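Local structure of glucose-6-phosphate dehydrogenase (Trypanosoma cruzi, 5AQ1) at residues L281-P286 against E292-E297; Q300-V305 against L463-R468; T411-T414 against L418-T421. The protein catalyses the NADP-dependent oxidation of glucose 6-phosphate to 6-phosphogluconolactone, the entry step of the oxidative pentose phosphate pathway. All blocks are in the same frame, centred on the assembly; numbering follows the deposited sequence.

Interaction 1: residues L281-P286 against E292-E297; sequences LTMEKP and EDIRDE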
ATOM      1  N   LEU B 281       1.121   7.275  19.309  1.00 30.15           N
ATOM      2  CA  LEU B 281       1.224   7.580  17.882  1.00 29.93           C
ATOM      3  C   LEU B 281       1.921   6.487  17.063  1.00 29.84           C
ATOM      4  O   LEU B 281       1.742   6.434  15.850  1.00 30.31           O
ATOM      5  CB  LEU B 281       1.978   8.897  17.674  1.00 30.02           C
ATOM      6  CG  LEU B 281       1.308  10.170  18.187  1.00 30.39           C
ATOM      7  CD1 LEU B 281       2.313  11.309  18.226  1.00 30.51           C
ATOM      8  CD2 LEU B 281       0.103  10.542  17.337  1.00 30.67           C
ATOM      9  N   THR B 282       2.722   5.643  17.714  1.00 28.81           N
ATOM     10  CA  THR B 282       3.576   4.681  17.014  1.00 29.00           C
ATOM     11  C   THR B 282       3.216   3.204  17.219  1.00 30.05           C
ATOM     12  O   THR B 282       3.599   2.363  16.404  1.00 30.23           O
ATOM     13  CB  THR B 282       5.053   4.865  17.416  1.00 28.70           C
ATOM     14  OG1 THR B 282       5.182   4.740  18.836  1.00 28.45           O
ATOM     15  CG2 THR B 282       5.558   6.233  16.975  1.00 28.76           C
ATOM     16  N   MET B 283       2.513   2.884  18.304  1.00 30.85           N
ATOM     17  CA  MET B 283       2.144   1.501  18.610  1.00 31.56           C
ATOM     18  C   MET B 283       1.393   0.840  17.461  1.00 31.48           C
ATOM     19  O   MET B 283       0.779   1.517  16.637  1.00 30.98           O
ATOM     20  CB  MET B 283       1.282   1.434  19.882  1.00 32.57           C
ATOM     21  CG  MET B 283      -0.066   2.140  19.775  1.00 34.14           C
ATOM     22  SD  MET B 283      -1.031   2.138  21.304  1.00 35.15           S
ATOM     23  CE  MET B 283      -2.170   0.801  20.979  1.00 37.02           C
ATOM     24  N   GLU B 284       1.449  -0.488  17.418  1.00 31.73           N
ATOM     25  CA  GLU B 284       0.625  -1.253  16.492  1.00 32.88           C
ATOM     26  C   GLU B 284      -0.822  -1.280  16.977  1.00 33.08           C
ATOM     27  O   GLU B 284      -1.113  -0.936  18.124  1.00 33.53           O
ATOM     28  CB  GLU B 284       1.148  -2.686  16.354  1.00 33.71           C
ATOM     29  CG  GLU B 284       2.510  -2.790  15.685  1.00 34.07           C
ATOM     30  CD  GLU B 284       2.481  -2.358  14.233  1.00 34.19           C
ATOM     31  OE1 GLU B 284       1.515  -2.722  13.523  1.00 35.77           O
ATOM     32  OE2 GLU B 284       3.418  -1.651  13.804  1.00 32.16           O
ATOM     33  N   LYS B 285      -1.725  -1.680  16.089  1.00 33.63           N
ATOM     34  CA  LYS B 285      -3.116  -1.870  16.455  1.00 34.29           C
ATOM     35  C   LYS B 285      -3.194  -2.951  17.535  1.00 36.06           C
ATOM     36  O   LYS B 285      -2.657  -4.047  17.353  1.00 38.56           O
ATOM     37  CB  LYS B 285      -3.937  -2.280  15.239  1.00 34.25           C
ATOM     38  CG  LYS B 285      -5.419  -2.435  15.529  1.00 35.62           C
ATOM     39  CD  LYS B 285      -6.170  -2.983  14.328  1.00 36.03           C
ATOM     40  CE  LYS B 285      -6.279  -1.958  13.216  1.00 35.54           C
ATOM     41  NZ  LYS B 285      -7.207  -2.429  12.157  1.00 36.25           N
ATOM     42  N   PRO B 286      -3.841  -2.643  18.672  1.00 36.32           N
ATOM     43  CA  PRO B 286      -3.914  -3.619  19.755  1.00 36.21           C
ATOM     44  C   PRO B 286      -4.894  -4.745  19.471  1.00 36.41           C
ATOM     45  O   PRO B 286      -5.793  -4.600  18.642  1.00 36.33           O
ATOM     46  CB  PRO B 286      -4.370  -2.783  20.955  1.00 37.16           C
ATOM     47  CG  PRO B 286      -5.127  -1.650  20.361  1.00 36.95           C
ATOM     48  CD  PRO B 286      -4.474  -1.362  19.038  1.00 36.94           C
ATOM     49  N   GLU B 292      -4.775  -4.080  29.153  1.00 37.71           N
ATOM     50  CA  GLU B 292      -3.484  -4.746  29.007  1.00 38.62           C
ATOM     51  C   GLU B 292      -3.104  -4.988  27.551  1.00 36.83           C
ATOM     52  O   GLU B 292      -1.917  -5.000  27.225  1.00 36.89           O
ATOM     53  CB  GLU B 292      -3.445  -6.055  29.812  1.00 41.08           C
ATOM     54  CG  GLU B 292      -2.627  -5.982  31.101  1.00 42.74           C
ATOM     55  CD  GLU B 292      -2.819  -4.689  31.877  1.00 41.92           C
ATOM     56  OE1 GLU B 292      -3.884  -4.519  32.505  1.00 45.93           O
ATOM     57  OE2 GLU B 292      -1.904  -3.839  31.854  1.00 39.60           O
ATOM     58  N   ASP B 293      -4.093  -5.178  26.681  1.00 34.87           N
ATOM     59  CA  ASP B 293      -3.815  -5.281  25.251  1.00 34.57           C
ATOM     60  C   ASP B 293      -3.267  -3.962  24.702  1.00 33.60           C
ATOM     61  O   ASP B 293      -2.378  -3.965  23.851  1.00 32.94           O
ATOM     62  CB  ASP B 293      -5.061  -5.712  24.470  1.00 35.22           C
ATOM     63  CG  ASP B 293      -5.300  -7.211  24.525  1.00 36.13           C
ATOM     64  OD1 ASP B 293      -4.359  -7.958  24.851  1.00 36.08           O
ATOM     65  OD2 ASP B 293      -6.430  -7.651  24.226  1.00 37.00           O
ATOM     66  N   ILE B 294      -3.792  -2.843  25.196  1.00 33.07           N
ATOM     67  CA  ILE B 294      -3.322  -1.519  24.780  1.00 32.92           C
ATOM     68  C   ILE B 294      -1.934  -1.221  25.358  1.00 33.32           C
ATOM     69  O   ILE B 294      -1.036  -0.789  24.640  1.00 34.54           O
ATOM     70  CB  ILE B 294      -4.322  -0.413  25.168  1.00 31.72           C
ATOM     71  CG1 ILE B 294      -5.603  -0.555  24.334  1.00 32.52           C
ATOM     72  CG2 ILE B 294      -3.716   0.965  24.948  1.00 31.00           C
ATOM     73  CD1 ILE B 294      -6.783   0.247  24.843  1.00 32.10           C
ATOM     74  N   ARG B 295      -1.759  -1.473  26.649  1.00 33.68           N
ATOM     75  CA  ARG B 295      -0.476  -1.232  27.306  1.00 33.56           C
ATOM     76  C   ARG B 295       0.646  -2.118  26.773  1.00 33.48           C
ATOM     77  O   ARG B 295       1.794  -1.683  26.698  1.00 32.29           O
ATOM     78  CB  ARG B 295      -0.605  -1.436  28.808  1.00 35.16           C
ATOM     79  CG  ARG B 295      -1.121  -0.218  29.556  1.00 35.30           C
ATOM     80  CD  ARG B 295      -1.740  -0.651  30.872  1.00 36.24           C
ATOM     81  NE  ARG B 295      -1.150   0.023  32.022  1.00 36.66           N
ATOM     82  CZ  ARG B 295      -1.129  -0.468  33.262  1.00 36.52           C
ATOM     83  NH1 ARG B 295      -1.659  -1.658  33.543  1.00 35.74           N
ATOM     84  NH2 ARG B 295      -0.567   0.237  34.232  1.00 36.84           N
ATOM     85  N   ASP B 296       0.317  -3.359  26.418  1.00 33.81           N
ATOM     86  CA  ASP B 296       1.278  -4.252  25.770  1.00 33.36           C
ATOM     87  C   ASP B 296       1.860  -3.608  24.514  1.00 33.73           C
ATOM     88  O   ASP B 296       3.071  -3.619  24.319  1.00 33.84           O
ATOM     89  CB  ASP B 296       0.631  -5.595  25.404  1.00 34.24           C
ATOM     90  CG  ASP B 296       0.551  -6.566  26.581  1.00 34.11           C
ATOM     91  OD1 ASP B 296       0.845  -6.175  27.729  1.00 32.92           O
ATOM     92  OD2 ASP B 296       0.186  -7.734  26.344  1.00 34.23           O
ATOM     93  N   GLU B 297       0.998  -3.037  23.673  1.00 33.72           N
ATOM     94  CA  GLU B 297       1.455  -2.419  22.426  1.00 34.03           C
ATOM     95  C   GLU B 297       2.317  -1.189  22.673  1.00 33.37           C
ATOM     96  O   GLU B 297       3.264  -0.931  21.928  1.00 32.25           O
ATOM     97  CB  GLU B 297       0.276  -2.043  21.521  1.00 34.60           C
ATOM     98  CG  GLU B 297      -0.535  -3.220  20.995  1.00 35.60           C
ATOM     99  CD  GLU B 297       0.291  -4.249  20.241  1.00 36.55           C
ATOM    100  OE1 GLU B 297       1.354  -3.898  19.684  1.00 37.85           O
ATOM    101  OE2 GLU B 297      -0.136  -5.418  20.194  1.00 37.72           O
TER
HETATM  102  O   HOH W   1       3.259  -1.827  19.423  1.00 33.24           O
HETATM  103  O   HOH W   2      -0.697  -6.276  17.504  1.00 38.73           O
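With CG tucked between its backbone N and carbonyl carbon (chi1 64°) and a later bend at the thioether (chi3 -100°), Met283 brings CE to 3.8 Å from Glu297 CB, the two side chains crossing at about a right angle. In Glu297, CG stands beside its own backbone N and the chain folds again at chi2 (-56°), which lays the carboxylate along the backbone of Glu284 and Lys285. Its methylene CG rests 3.6 Å from Pro286 CA, while OE1 comes 3.5 Å from Glu284 CB.

The principle illustrated is that apolar atoms and water can share one small interface. Pro286 and Ile294 lie side by side and point the same way, with CG of the proline 4.1 Å from CG1 of the isoleucine; Phe226 and Ile222 of helix 221-226 add to this apolar patch. The direct contacts across the two segments are all van der Waals, so polar linkage falls to water. One molecule accepts from Glu284 N and donates to both Glu297 O, at 2.7 Å, and Glu297 OE1, at 2.8 Å, tying backbone and carboxylate of one residue to the backbone N of Glu284, two residues beyond the end of helix 264-282. The carboxylate has a further charged partner, Arg287 of the third subunit, which would help fix its rotation. Glu284 turns its own acid to Arg355, and Lys285 reaches Glu383 of the second subunit. Met283 is where the chain leaves helical geometry, and Pro286 then runs past helix 291-302: this is the connection between two consecutive helices of the C-terminal domain, whose linker packs on the second helix and faces two neighbouring subunits of the tetramer.

Interaction 2: residues Q300-V305 against L463-R468; sequences QVLRQV and LDAAWR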
ATOM      1  N   GLN B 300       5.673  -2.507  23.719  1.00 34.16           N
ATOM      2  CA  GLN B 300       6.295  -3.146  22.560  1.00 34.61           C
ATOM      3  C   GLN B 300       7.027  -2.140  21.679  1.00 34.60           C
ATOM      4  O   GLN B 300       8.179  -2.358  21.320  1.00 34.14           O
ATOM      5  CB  GLN B 300       5.224  -3.882  21.750  1.00 35.51           C
ATOM      6  CG  GLN B 300       5.713  -4.602  20.500  1.00 37.16           C
ATOM      7  CD  GLN B 300       6.766  -5.646  20.788  1.00 38.11           C
ATOM      8  OE1 GLN B 300       6.787  -6.224  21.864  1.00 39.60           O
ATOM      9  NE2 GLN B 300       7.648  -5.892  19.826  1.00 39.40           N
ATOM     10  N   VAL B 301       6.356  -1.041  21.343  1.00 35.49           N
ATOM     11  CA  VAL B 301       6.935  -0.027  20.463  1.00 36.15           C
ATOM     12  C   VAL B 301       8.033   0.788  21.152  1.00 37.06           C
ATOM     13  O   VAL B 301       9.036   1.132  20.522  1.00 38.55           O
ATOM     14  CB  VAL B 301       5.857   0.903  19.834  1.00 35.54           C
ATOM     15  CG1 VAL B 301       5.259   1.865  20.852  1.00 35.36           C
ATOM     16  CG2 VAL B 301       6.444   1.681  18.665  1.00 35.36           C
ATOM     17  N   LEU B 302       7.861   1.087  22.435  1.00 37.26           N
ATOM     18  CA  LEU B 302       8.882   1.837  23.169  1.00 39.44           C
ATOM     19  C   LEU B 302      10.205   1.074  23.259  1.00 40.39           C
ATOM     20  O   LEU B 302      11.275   1.683  23.222  1.00 39.98           O
ATOM     21  CB  LEU B 302       8.396   2.222  24.570  1.00 40.16           C
ATOM     22  CG  LEU B 302       7.389   3.375  24.680  1.00 41.04           C
ATOM     23  CD1 LEU B 302       7.145   3.692  26.145  1.00 41.77           C
ATOM     24  CD2 LEU B 302       7.847   4.628  23.944  1.00 41.78           C
ATOM     25  N   ARG B 303      10.136  -0.254  23.343  1.00 42.19           N
ATOM     26  CA  ARG B 303      11.342  -1.086  23.348  1.00 44.35           C
ATOM     27  C   ARG B 303      12.053  -1.119  21.985  1.00 41.02           C
ATOM     28  O   ARG B 303      13.195  -1.568  21.892  1.00 40.28           O
ATOM     29  CB  ARG B 303      11.018  -2.505  23.829  1.00 50.68           C
ATOM     30  CG  ARG B 303      10.702  -2.575  25.317  1.00 58.40           C
ATOM     31  CD  ARG B 303      10.366  -3.983  25.785  1.00 69.70           C
ATOM     32  NE  ARG B 303      11.534  -4.875  25.796  1.00 89.18           N
ATOM     33  CZ  ARG B 303      11.744  -5.909  24.971  1.00 97.53           C
ATOM     34  NH1 ARG B 303      10.868  -6.238  24.021  1.00103.74           N
ATOM     35  NH2 ARG B 303      12.852  -6.635  25.100  1.00 99.04           N
ATOM     36  N   GLN B 304      11.378  -0.642  20.938  1.00 37.86           N
ATOM     37  CA  GLN B 304      11.953  -0.545  19.596  1.00 35.90           C
ATOM     38  C   GLN B 304      12.483   0.851  19.260  1.00 33.59           C
ATOM     39  O   GLN B 304      13.011   1.062  18.174  1.00 32.23           O
ATOM     40  CB  GLN B 304      10.904  -0.948  18.564  1.00 36.20           C
ATOM     41  CG  GLN B 304      10.430  -2.381  18.722  1.00 37.66           C
ATOM     42  CD  GLN B 304       9.282  -2.726  17.802  1.00 39.54           C
ATOM     43  OE1 GLN B 304       8.835  -1.903  17.004  1.00 43.14           O
ATOM     44  NE2 GLN B 304       8.792  -3.947  17.912  1.00 42.15           N
ATOM     45  N   VAL B 305      12.327   1.805  20.176  1.00 32.44           N
ATOM     46  CA  VAL B 305      12.855   3.152  19.973  1.00 32.18           C
ATOM     47  C   VAL B 305      14.357   3.142  20.231  1.00 33.71           C
ATOM     48  O   VAL B 305      14.810   2.623  21.248  1.00 35.14           O
ATOM     49  CB  VAL B 305      12.181   4.177  20.904  1.00 31.27           C
ATOM     50  CG1 VAL B 305      12.814   5.553  20.743  1.00 31.50           C
ATOM     51  CG2 VAL B 305      10.685   4.250  20.624  1.00 30.84           C
ATOM     52  N   LEU B 463       7.227   2.065  32.057  1.00 35.31           N
ATOM     53  CA  LEU B 463       8.095   3.064  32.673  1.00 36.52           C
ATOM     54  C   LEU B 463       9.579   2.786  32.397  1.00 36.96           C
ATOM     55  O   LEU B 463      10.325   3.693  32.030  1.00 35.48           O
ATOM     56  CB  LEU B 463       7.848   3.089  34.181  1.00 37.54           C
ATOM     57  CG  LEU B 463       8.469   4.220  34.999  1.00 38.24           C
ATOM     58  CD1 LEU B 463       7.836   5.578  34.713  1.00 37.79           C
ATOM     59  CD2 LEU B 463       8.323   3.847  36.462  1.00 39.44           C
ATOM     60  N   ASP B 464       9.985   1.531  32.588  1.00 37.72           N
ATOM     61  CA  ASP B 464      11.354   1.074  32.313  1.00 37.56           C
ATOM     62  C   ASP B 464      11.777   1.328  30.861  1.00 37.23           C
ATOM     63  O   ASP B 464      12.899   1.759  30.606  1.00 38.43           O
ATOM     64  CB  ASP B 464      11.486  -0.424  32.628  1.00 37.47           C
ATOM     65  CG  ASP B 464      12.878  -0.973  32.320  1.00 38.26           C
ATOM     66  OD1 ASP B 464      13.821  -0.675  33.077  1.00 39.82           O
ATOM     67  OD2 ASP B 464      13.032  -1.708  31.324  1.00 36.16           O
ATOM     68  N   ALA B 465      10.882   1.041  29.919  1.00 35.95           N
ATOM     69  CA  ALA B 465      11.160   1.248  28.499  1.00 35.30           C
ATOM     70  C   ALA B 465      11.424   2.720  28.186  1.00 35.29           C
ATOM     71  O   ALA B 465      12.299   3.043  27.377  1.00 35.26           O
ATOM     72  CB  ALA B 465      10.009   0.728  27.655  1.00 34.02           C
ATOM     73  N   ALA B 466      10.679   3.608  28.844  1.00 34.61           N
ATOM     74  CA  ALA B 466      10.848   5.046  28.653  1.00 34.03           C
ATOM     75  C   ALA B 466      12.201   5.533  29.171  1.00 35.47           C
ATOM     76  O   ALA B 466      12.880   6.300  28.492  1.00 36.18           O
ATOM     77  CB  ALA B 466       9.718   5.811  29.321  1.00 33.46           C
ATOM     78  N   TRP B 467      12.602   5.081  30.360  1.00 35.90           N
ATOM     79  CA  TRP B 467      13.886   5.497  30.933  1.00 36.36           C
ATOM     80  C   TRP B 467      15.082   5.049  30.096  1.00 37.61           C
ATOM     81  O   TRP B 467      16.089   5.753  30.021  1.00 38.58           O
ATOM     82  CB  TRP B 467      14.045   4.994  32.371  1.00 35.75           C
ATOM     83  CG  TRP B 467      13.357   5.861  33.381  1.00 35.72           C
ATOM     84  CD1 TRP B 467      12.369   5.491  34.245  1.00 34.94           C
ATOM     85  CD2 TRP B 467      13.602   7.251  33.626  1.00 35.46           C
ATOM     86  NE1 TRP B 467      11.984   6.561  35.013  1.00 34.93           N
ATOM     87  CE2 TRP B 467      12.725   7.654  34.654  1.00 35.13           C
ATOM     88  CE3 TRP B 467      14.475   8.196  33.072  1.00 35.93           C
ATOM     89  CZ2 TRP B 467      12.697   8.960  35.144  1.00 35.51           C
ATOM     90  CZ3 TRP B 467      14.448   9.491  33.559  1.00 36.37           C
ATOM     91  CH2 TRP B 467      13.563   9.862  34.587  1.00 36.70           C
ATOM     92  N   ARG B 468      14.971   3.884  29.469  1.00 38.11           N
ATOM     93  CA  ARG B 468      16.057   3.352  28.651  1.00 41.39           C
ATOM     94  C   ARG B 468      16.313   4.196  27.401  1.00 40.45           C
ATOM     95  O   ARG B 468      17.433   4.245  26.897  1.00 40.48           O
ATOM     96  CB  ARG B 468      15.785   1.890  28.283  1.00 43.67           C
ATOM     97  CG  ARG B 468      16.043   0.950  29.450  1.00 46.60           C
ATOM     98  CD  ARG B 468      15.557  -0.464  29.190  1.00 48.96           C
ATOM     99  NE  ARG B 468      15.703  -1.280  30.395  1.00 53.72           N
ATOM    100  CZ  ARG B 468      16.775  -2.008  30.701  1.00 56.40           C
ATOM    101  NH1 ARG B 468      17.824  -2.080  29.885  1.00 57.57           N
ATOM    102  NH2 ARG B 468      16.785  -2.691  31.839  1.00 59.36           N
TER
HETATM  103  O   HOH W   3      13.100   1.336  25.311  1.00 32.43           O
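The methyl group of Ala465 faces Leu302 and Arg303 together, with its CB 3.8 Å from Leu302 CB and 4.1 Å from Arg303 CG. Both larger side chains turn CG to the side of their own backbone N, and both run on extended through chi2 (-174° in Leu302). Leu302 passes the alanine toward Ala466, its CD1 coming to 4.4 Å from Ala466 N, whereas Arg303 bends at chi3 and touches Ala465 through its aliphatic stem alone; Arg303 is itself poorly ordered. A small residue on helix 460-479 thus lets the 302-303 backbone come close, to 5.7 Å between Arg303 CA and Ala465 CA.

Within the C-terminal domain this is a helix-helix packing site to which a third helix, 264-282, contributes: its Thr275 touches Leu302 and its Gln271 touches Ala466, and the same helix carries Asp268 and His273 of the glucose-6-phosphate pocket. At Leu302 the chain enters a type I beta turn reaching Val305. A water bridges the two backbones by donating to Leu302 O and to Ala465 O, 2.8 Å from each. On helix 460-479, Arg468 reaches back one helical turn with an extended chain, its NE 2.9 Å from Asp464 OD2 in a salt bridge that is tilted from both planar groups.

Interaction 3: residues T411-T414 against L418-T421; sequences TAKT and LNDT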
ATOM      1  N   THR B 411      -3.609  21.201   0.220  1.00 36.61           N
ATOM      2  CA  THR B 411      -3.613  22.172  -0.867  1.00 36.05           C
ATOM      3  C   THR B 411      -4.954  22.143  -1.604  1.00 36.24           C
ATOM      4  O   THR B 411      -5.537  21.077  -1.817  1.00 37.15           O
ATOM      5  CB  THR B 411      -2.463  21.888  -1.843  1.00 35.85           C
ATOM      6  OG1 THR B 411      -1.220  22.011  -1.146  1.00 35.15           O
ATOM      7  CG2 THR B 411      -2.478  22.860  -3.015  1.00 37.34           C
ATOM      8  N   ALA B 412      -5.443  23.323  -1.964  1.00 35.62           N
ATOM      9  CA  ALA B 412      -6.688  23.457  -2.709  1.00 36.04           C
ATOM     10  C   ALA B 412      -6.564  24.587  -3.718  1.00 36.76           C
ATOM     11  O   ALA B 412      -5.637  25.398  -3.648  1.00 37.16           O
ATOM     12  CB  ALA B 412      -7.847  23.724  -1.759  1.00 36.50           C
ATOM     13  N   LYS B 413      -7.497  24.630  -4.662  1.00 37.13           N
ATOM     14  CA  LYS B 413      -7.581  25.729  -5.615  1.00 38.17           C
ATOM     15  C   LYS B 413      -7.945  27.006  -4.865  1.00 38.43           C
ATOM     16  O   LYS B 413      -8.802  26.976  -3.987  1.00 38.00           O
ATOM     17  CB  LYS B 413      -8.634  25.418  -6.682  1.00 39.10           C
ATOM     18  CG  LYS B 413      -8.843  26.516  -7.714  1.00 40.61           C
ATOM     19  CD  LYS B 413     -10.128  26.296  -8.491  1.00 41.76           C
ATOM     20  CE  LYS B 413     -10.512  27.530  -9.286  1.00 43.45           C
ATOM     21  NZ  LYS B 413     -11.018  28.628  -8.418  1.00 44.13           N
ATOM     22  N   THR B 414      -7.294  28.119  -5.205  1.00 39.31           N
ATOM     23  CA  THR B 414      -7.646  29.413  -4.625  1.00 41.06           C
ATOM     24  C   THR B 414      -9.068  29.781  -5.039  1.00 42.20           C
ATOM     25  O   THR B 414      -9.368  29.840  -6.230  1.00 41.90           O
ATOM     26  CB  THR B 414      -6.708  30.543  -5.080  1.00 42.47           C
ATOM     27  OG1 THR B 414      -6.579  30.521  -6.507  1.00 45.66           O
ATOM     28  CG2 THR B 414      -5.335  30.390  -4.456  1.00 41.49           C
ATOM     29  N   LEU B 418      -9.301  33.368 -10.194  1.00 77.31           N
ATOM     30  CA  LEU B 418      -7.899  32.958 -10.209  1.00 77.59           C
ATOM     31  C   LEU B 418      -7.780  31.437 -10.091  1.00 75.08           C
ATOM     32  O   LEU B 418      -8.383  30.820  -9.208  1.00 71.88           O
ATOM     33  CB  LEU B 418      -7.058  33.649  -9.116  1.00 80.36           C
ATOM     34  CG  LEU B 418      -7.581  34.111  -7.742  1.00 82.67           C
ATOM     35  CD1 LEU B 418      -8.632  33.201  -7.106  1.00 82.94           C
ATOM     36  CD2 LEU B 418      -6.410  34.300  -6.783  1.00 81.64           C
ATOM     37  N   ASN B 419      -7.008  30.851 -11.005  1.00 70.71           N
ATOM     38  CA  ASN B 419      -6.776  29.416 -11.025  1.00 67.08           C
ATOM     39  C   ASN B 419      -5.367  29.120 -10.511  1.00 62.15           C
ATOM     40  O   ASN B 419      -4.435  28.864 -11.278  1.00 59.97           O
ATOM     41  CB  ASN B 419      -7.006  28.855 -12.430  1.00 68.86           C
ATOM     42  CG  ASN B 419      -7.390  27.384 -12.408  1.00 71.29           C
ATOM     43  OD1 ASN B 419      -8.519  27.030 -12.061  1.00 72.59           O
ATOM     44  ND2 ASN B 419      -6.447  26.517 -12.760  1.00 73.81           N
ATOM     45  N   ASP B 420      -5.243  29.158  -9.188  1.00 58.60           N
ATOM     46  CA  ASP B 420      -3.971  29.032  -8.491  1.00 55.61           C
ATOM     47  C   ASP B 420      -4.166  28.049  -7.334  1.00 49.97           C
ATOM     48  O   ASP B 420      -5.255  27.508  -7.159  1.00 47.65           O
ATOM     49  CB  ASP B 420      -3.558  30.415  -7.970  1.00 58.07           C
ATOM     50  CG  ASP B 420      -2.060  30.554  -7.744  1.00 60.43           C
ATOM     51  OD1 ASP B 420      -1.338  29.532  -7.705  1.00 63.23           O
ATOM     52  OD2 ASP B 420      -1.603  31.704  -7.593  1.00 62.88           O
ATOM     53  N   THR B 421      -3.117  27.802  -6.556  1.00 46.70           N
ATOM     54  CA  THR B 421      -3.226  26.959  -5.371  1.00 44.21           C
ATOM     55  C   THR B 421      -2.880  27.729  -4.099  1.00 43.49           C
ATOM     56  O   THR B 421      -2.202  28.758  -4.136  1.00 42.40           O
ATOM     57  CB  THR B 421      -2.306  25.728  -5.458  1.00 42.78           C
ATOM     58  OG1 THR B 421      -0.940  26.152  -5.539  1.00 42.48           O
ATOM     59  CG2 THR B 421      -2.652  24.875  -6.668  1.00 42.36           C
TER
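Backbone bonding comes first: Thr414 N donates to Asp420 O at 2.9 Å. Beside it, Lys413 and Thr421 form an antiparallel non-hydrogen-bonded pair whose side chains diverge. Two CA-H...O contacts accompany the pairing. Thr421 CA lies 3.3 Å from Ala412 O, and Lys413 CA comes equally near Asp420 O, so Asp420 O meets both Thr414 N and Lys413 CA.

This is the end of a beta hairpin, where strand 405-413 turns into strand 421-429, an edge strand, within this chain, of the large mixed sheet.

Polar side chains make mostly local bonds. Lys413 is extended until its last torsion, where a bend (chi4 -73°) turns NZ to Thr414 O at 3.0 Å; Gly416 O and Glu216 of the second subunit also take the ammonium. Its CE passes 3.5 Å from Asn419 OD1, the two side chains crossing at about a right angle. Asp420 OD1 accepts from Thr421 N at 2.7 Å, on the anti side of the carboxylate. Thr414 turns its side chain toward the opposite segment, where OG1 lies 3.3 Å from Leu418 O, at best a weak bond and not a settled one.

Methyl contacts add to these. Thr414 CG2 sits 3.5 Å from Thr421 O, and Thr411 CG2 meets Thr421 CB at 3.8 Å. The hydroxyls of Thr411 and Thr421 bond instead to Thr391 and Ser390.

In the fold
Interactions 1 and 2 are neighbours, with centres 12 Å apart, and both use helix 291-302: interaction 1 holds it to the linker that follows helix 264-282, interaction 2 sets its far end against helix 460-479. They touch where Val301 packs on Thr282 and Met283. Interaction 2 is buried and joins parts of the chain distant in sequence; interaction 1 is only partly buried and adds charged links to other subunits. In both, water carries the polar bridge. Interaction 3, whose centre lies about 40 Å from that of interaction 1, is a local hairpin far from the chain's centre, held by direct backbone bonding and packed against the second subunit.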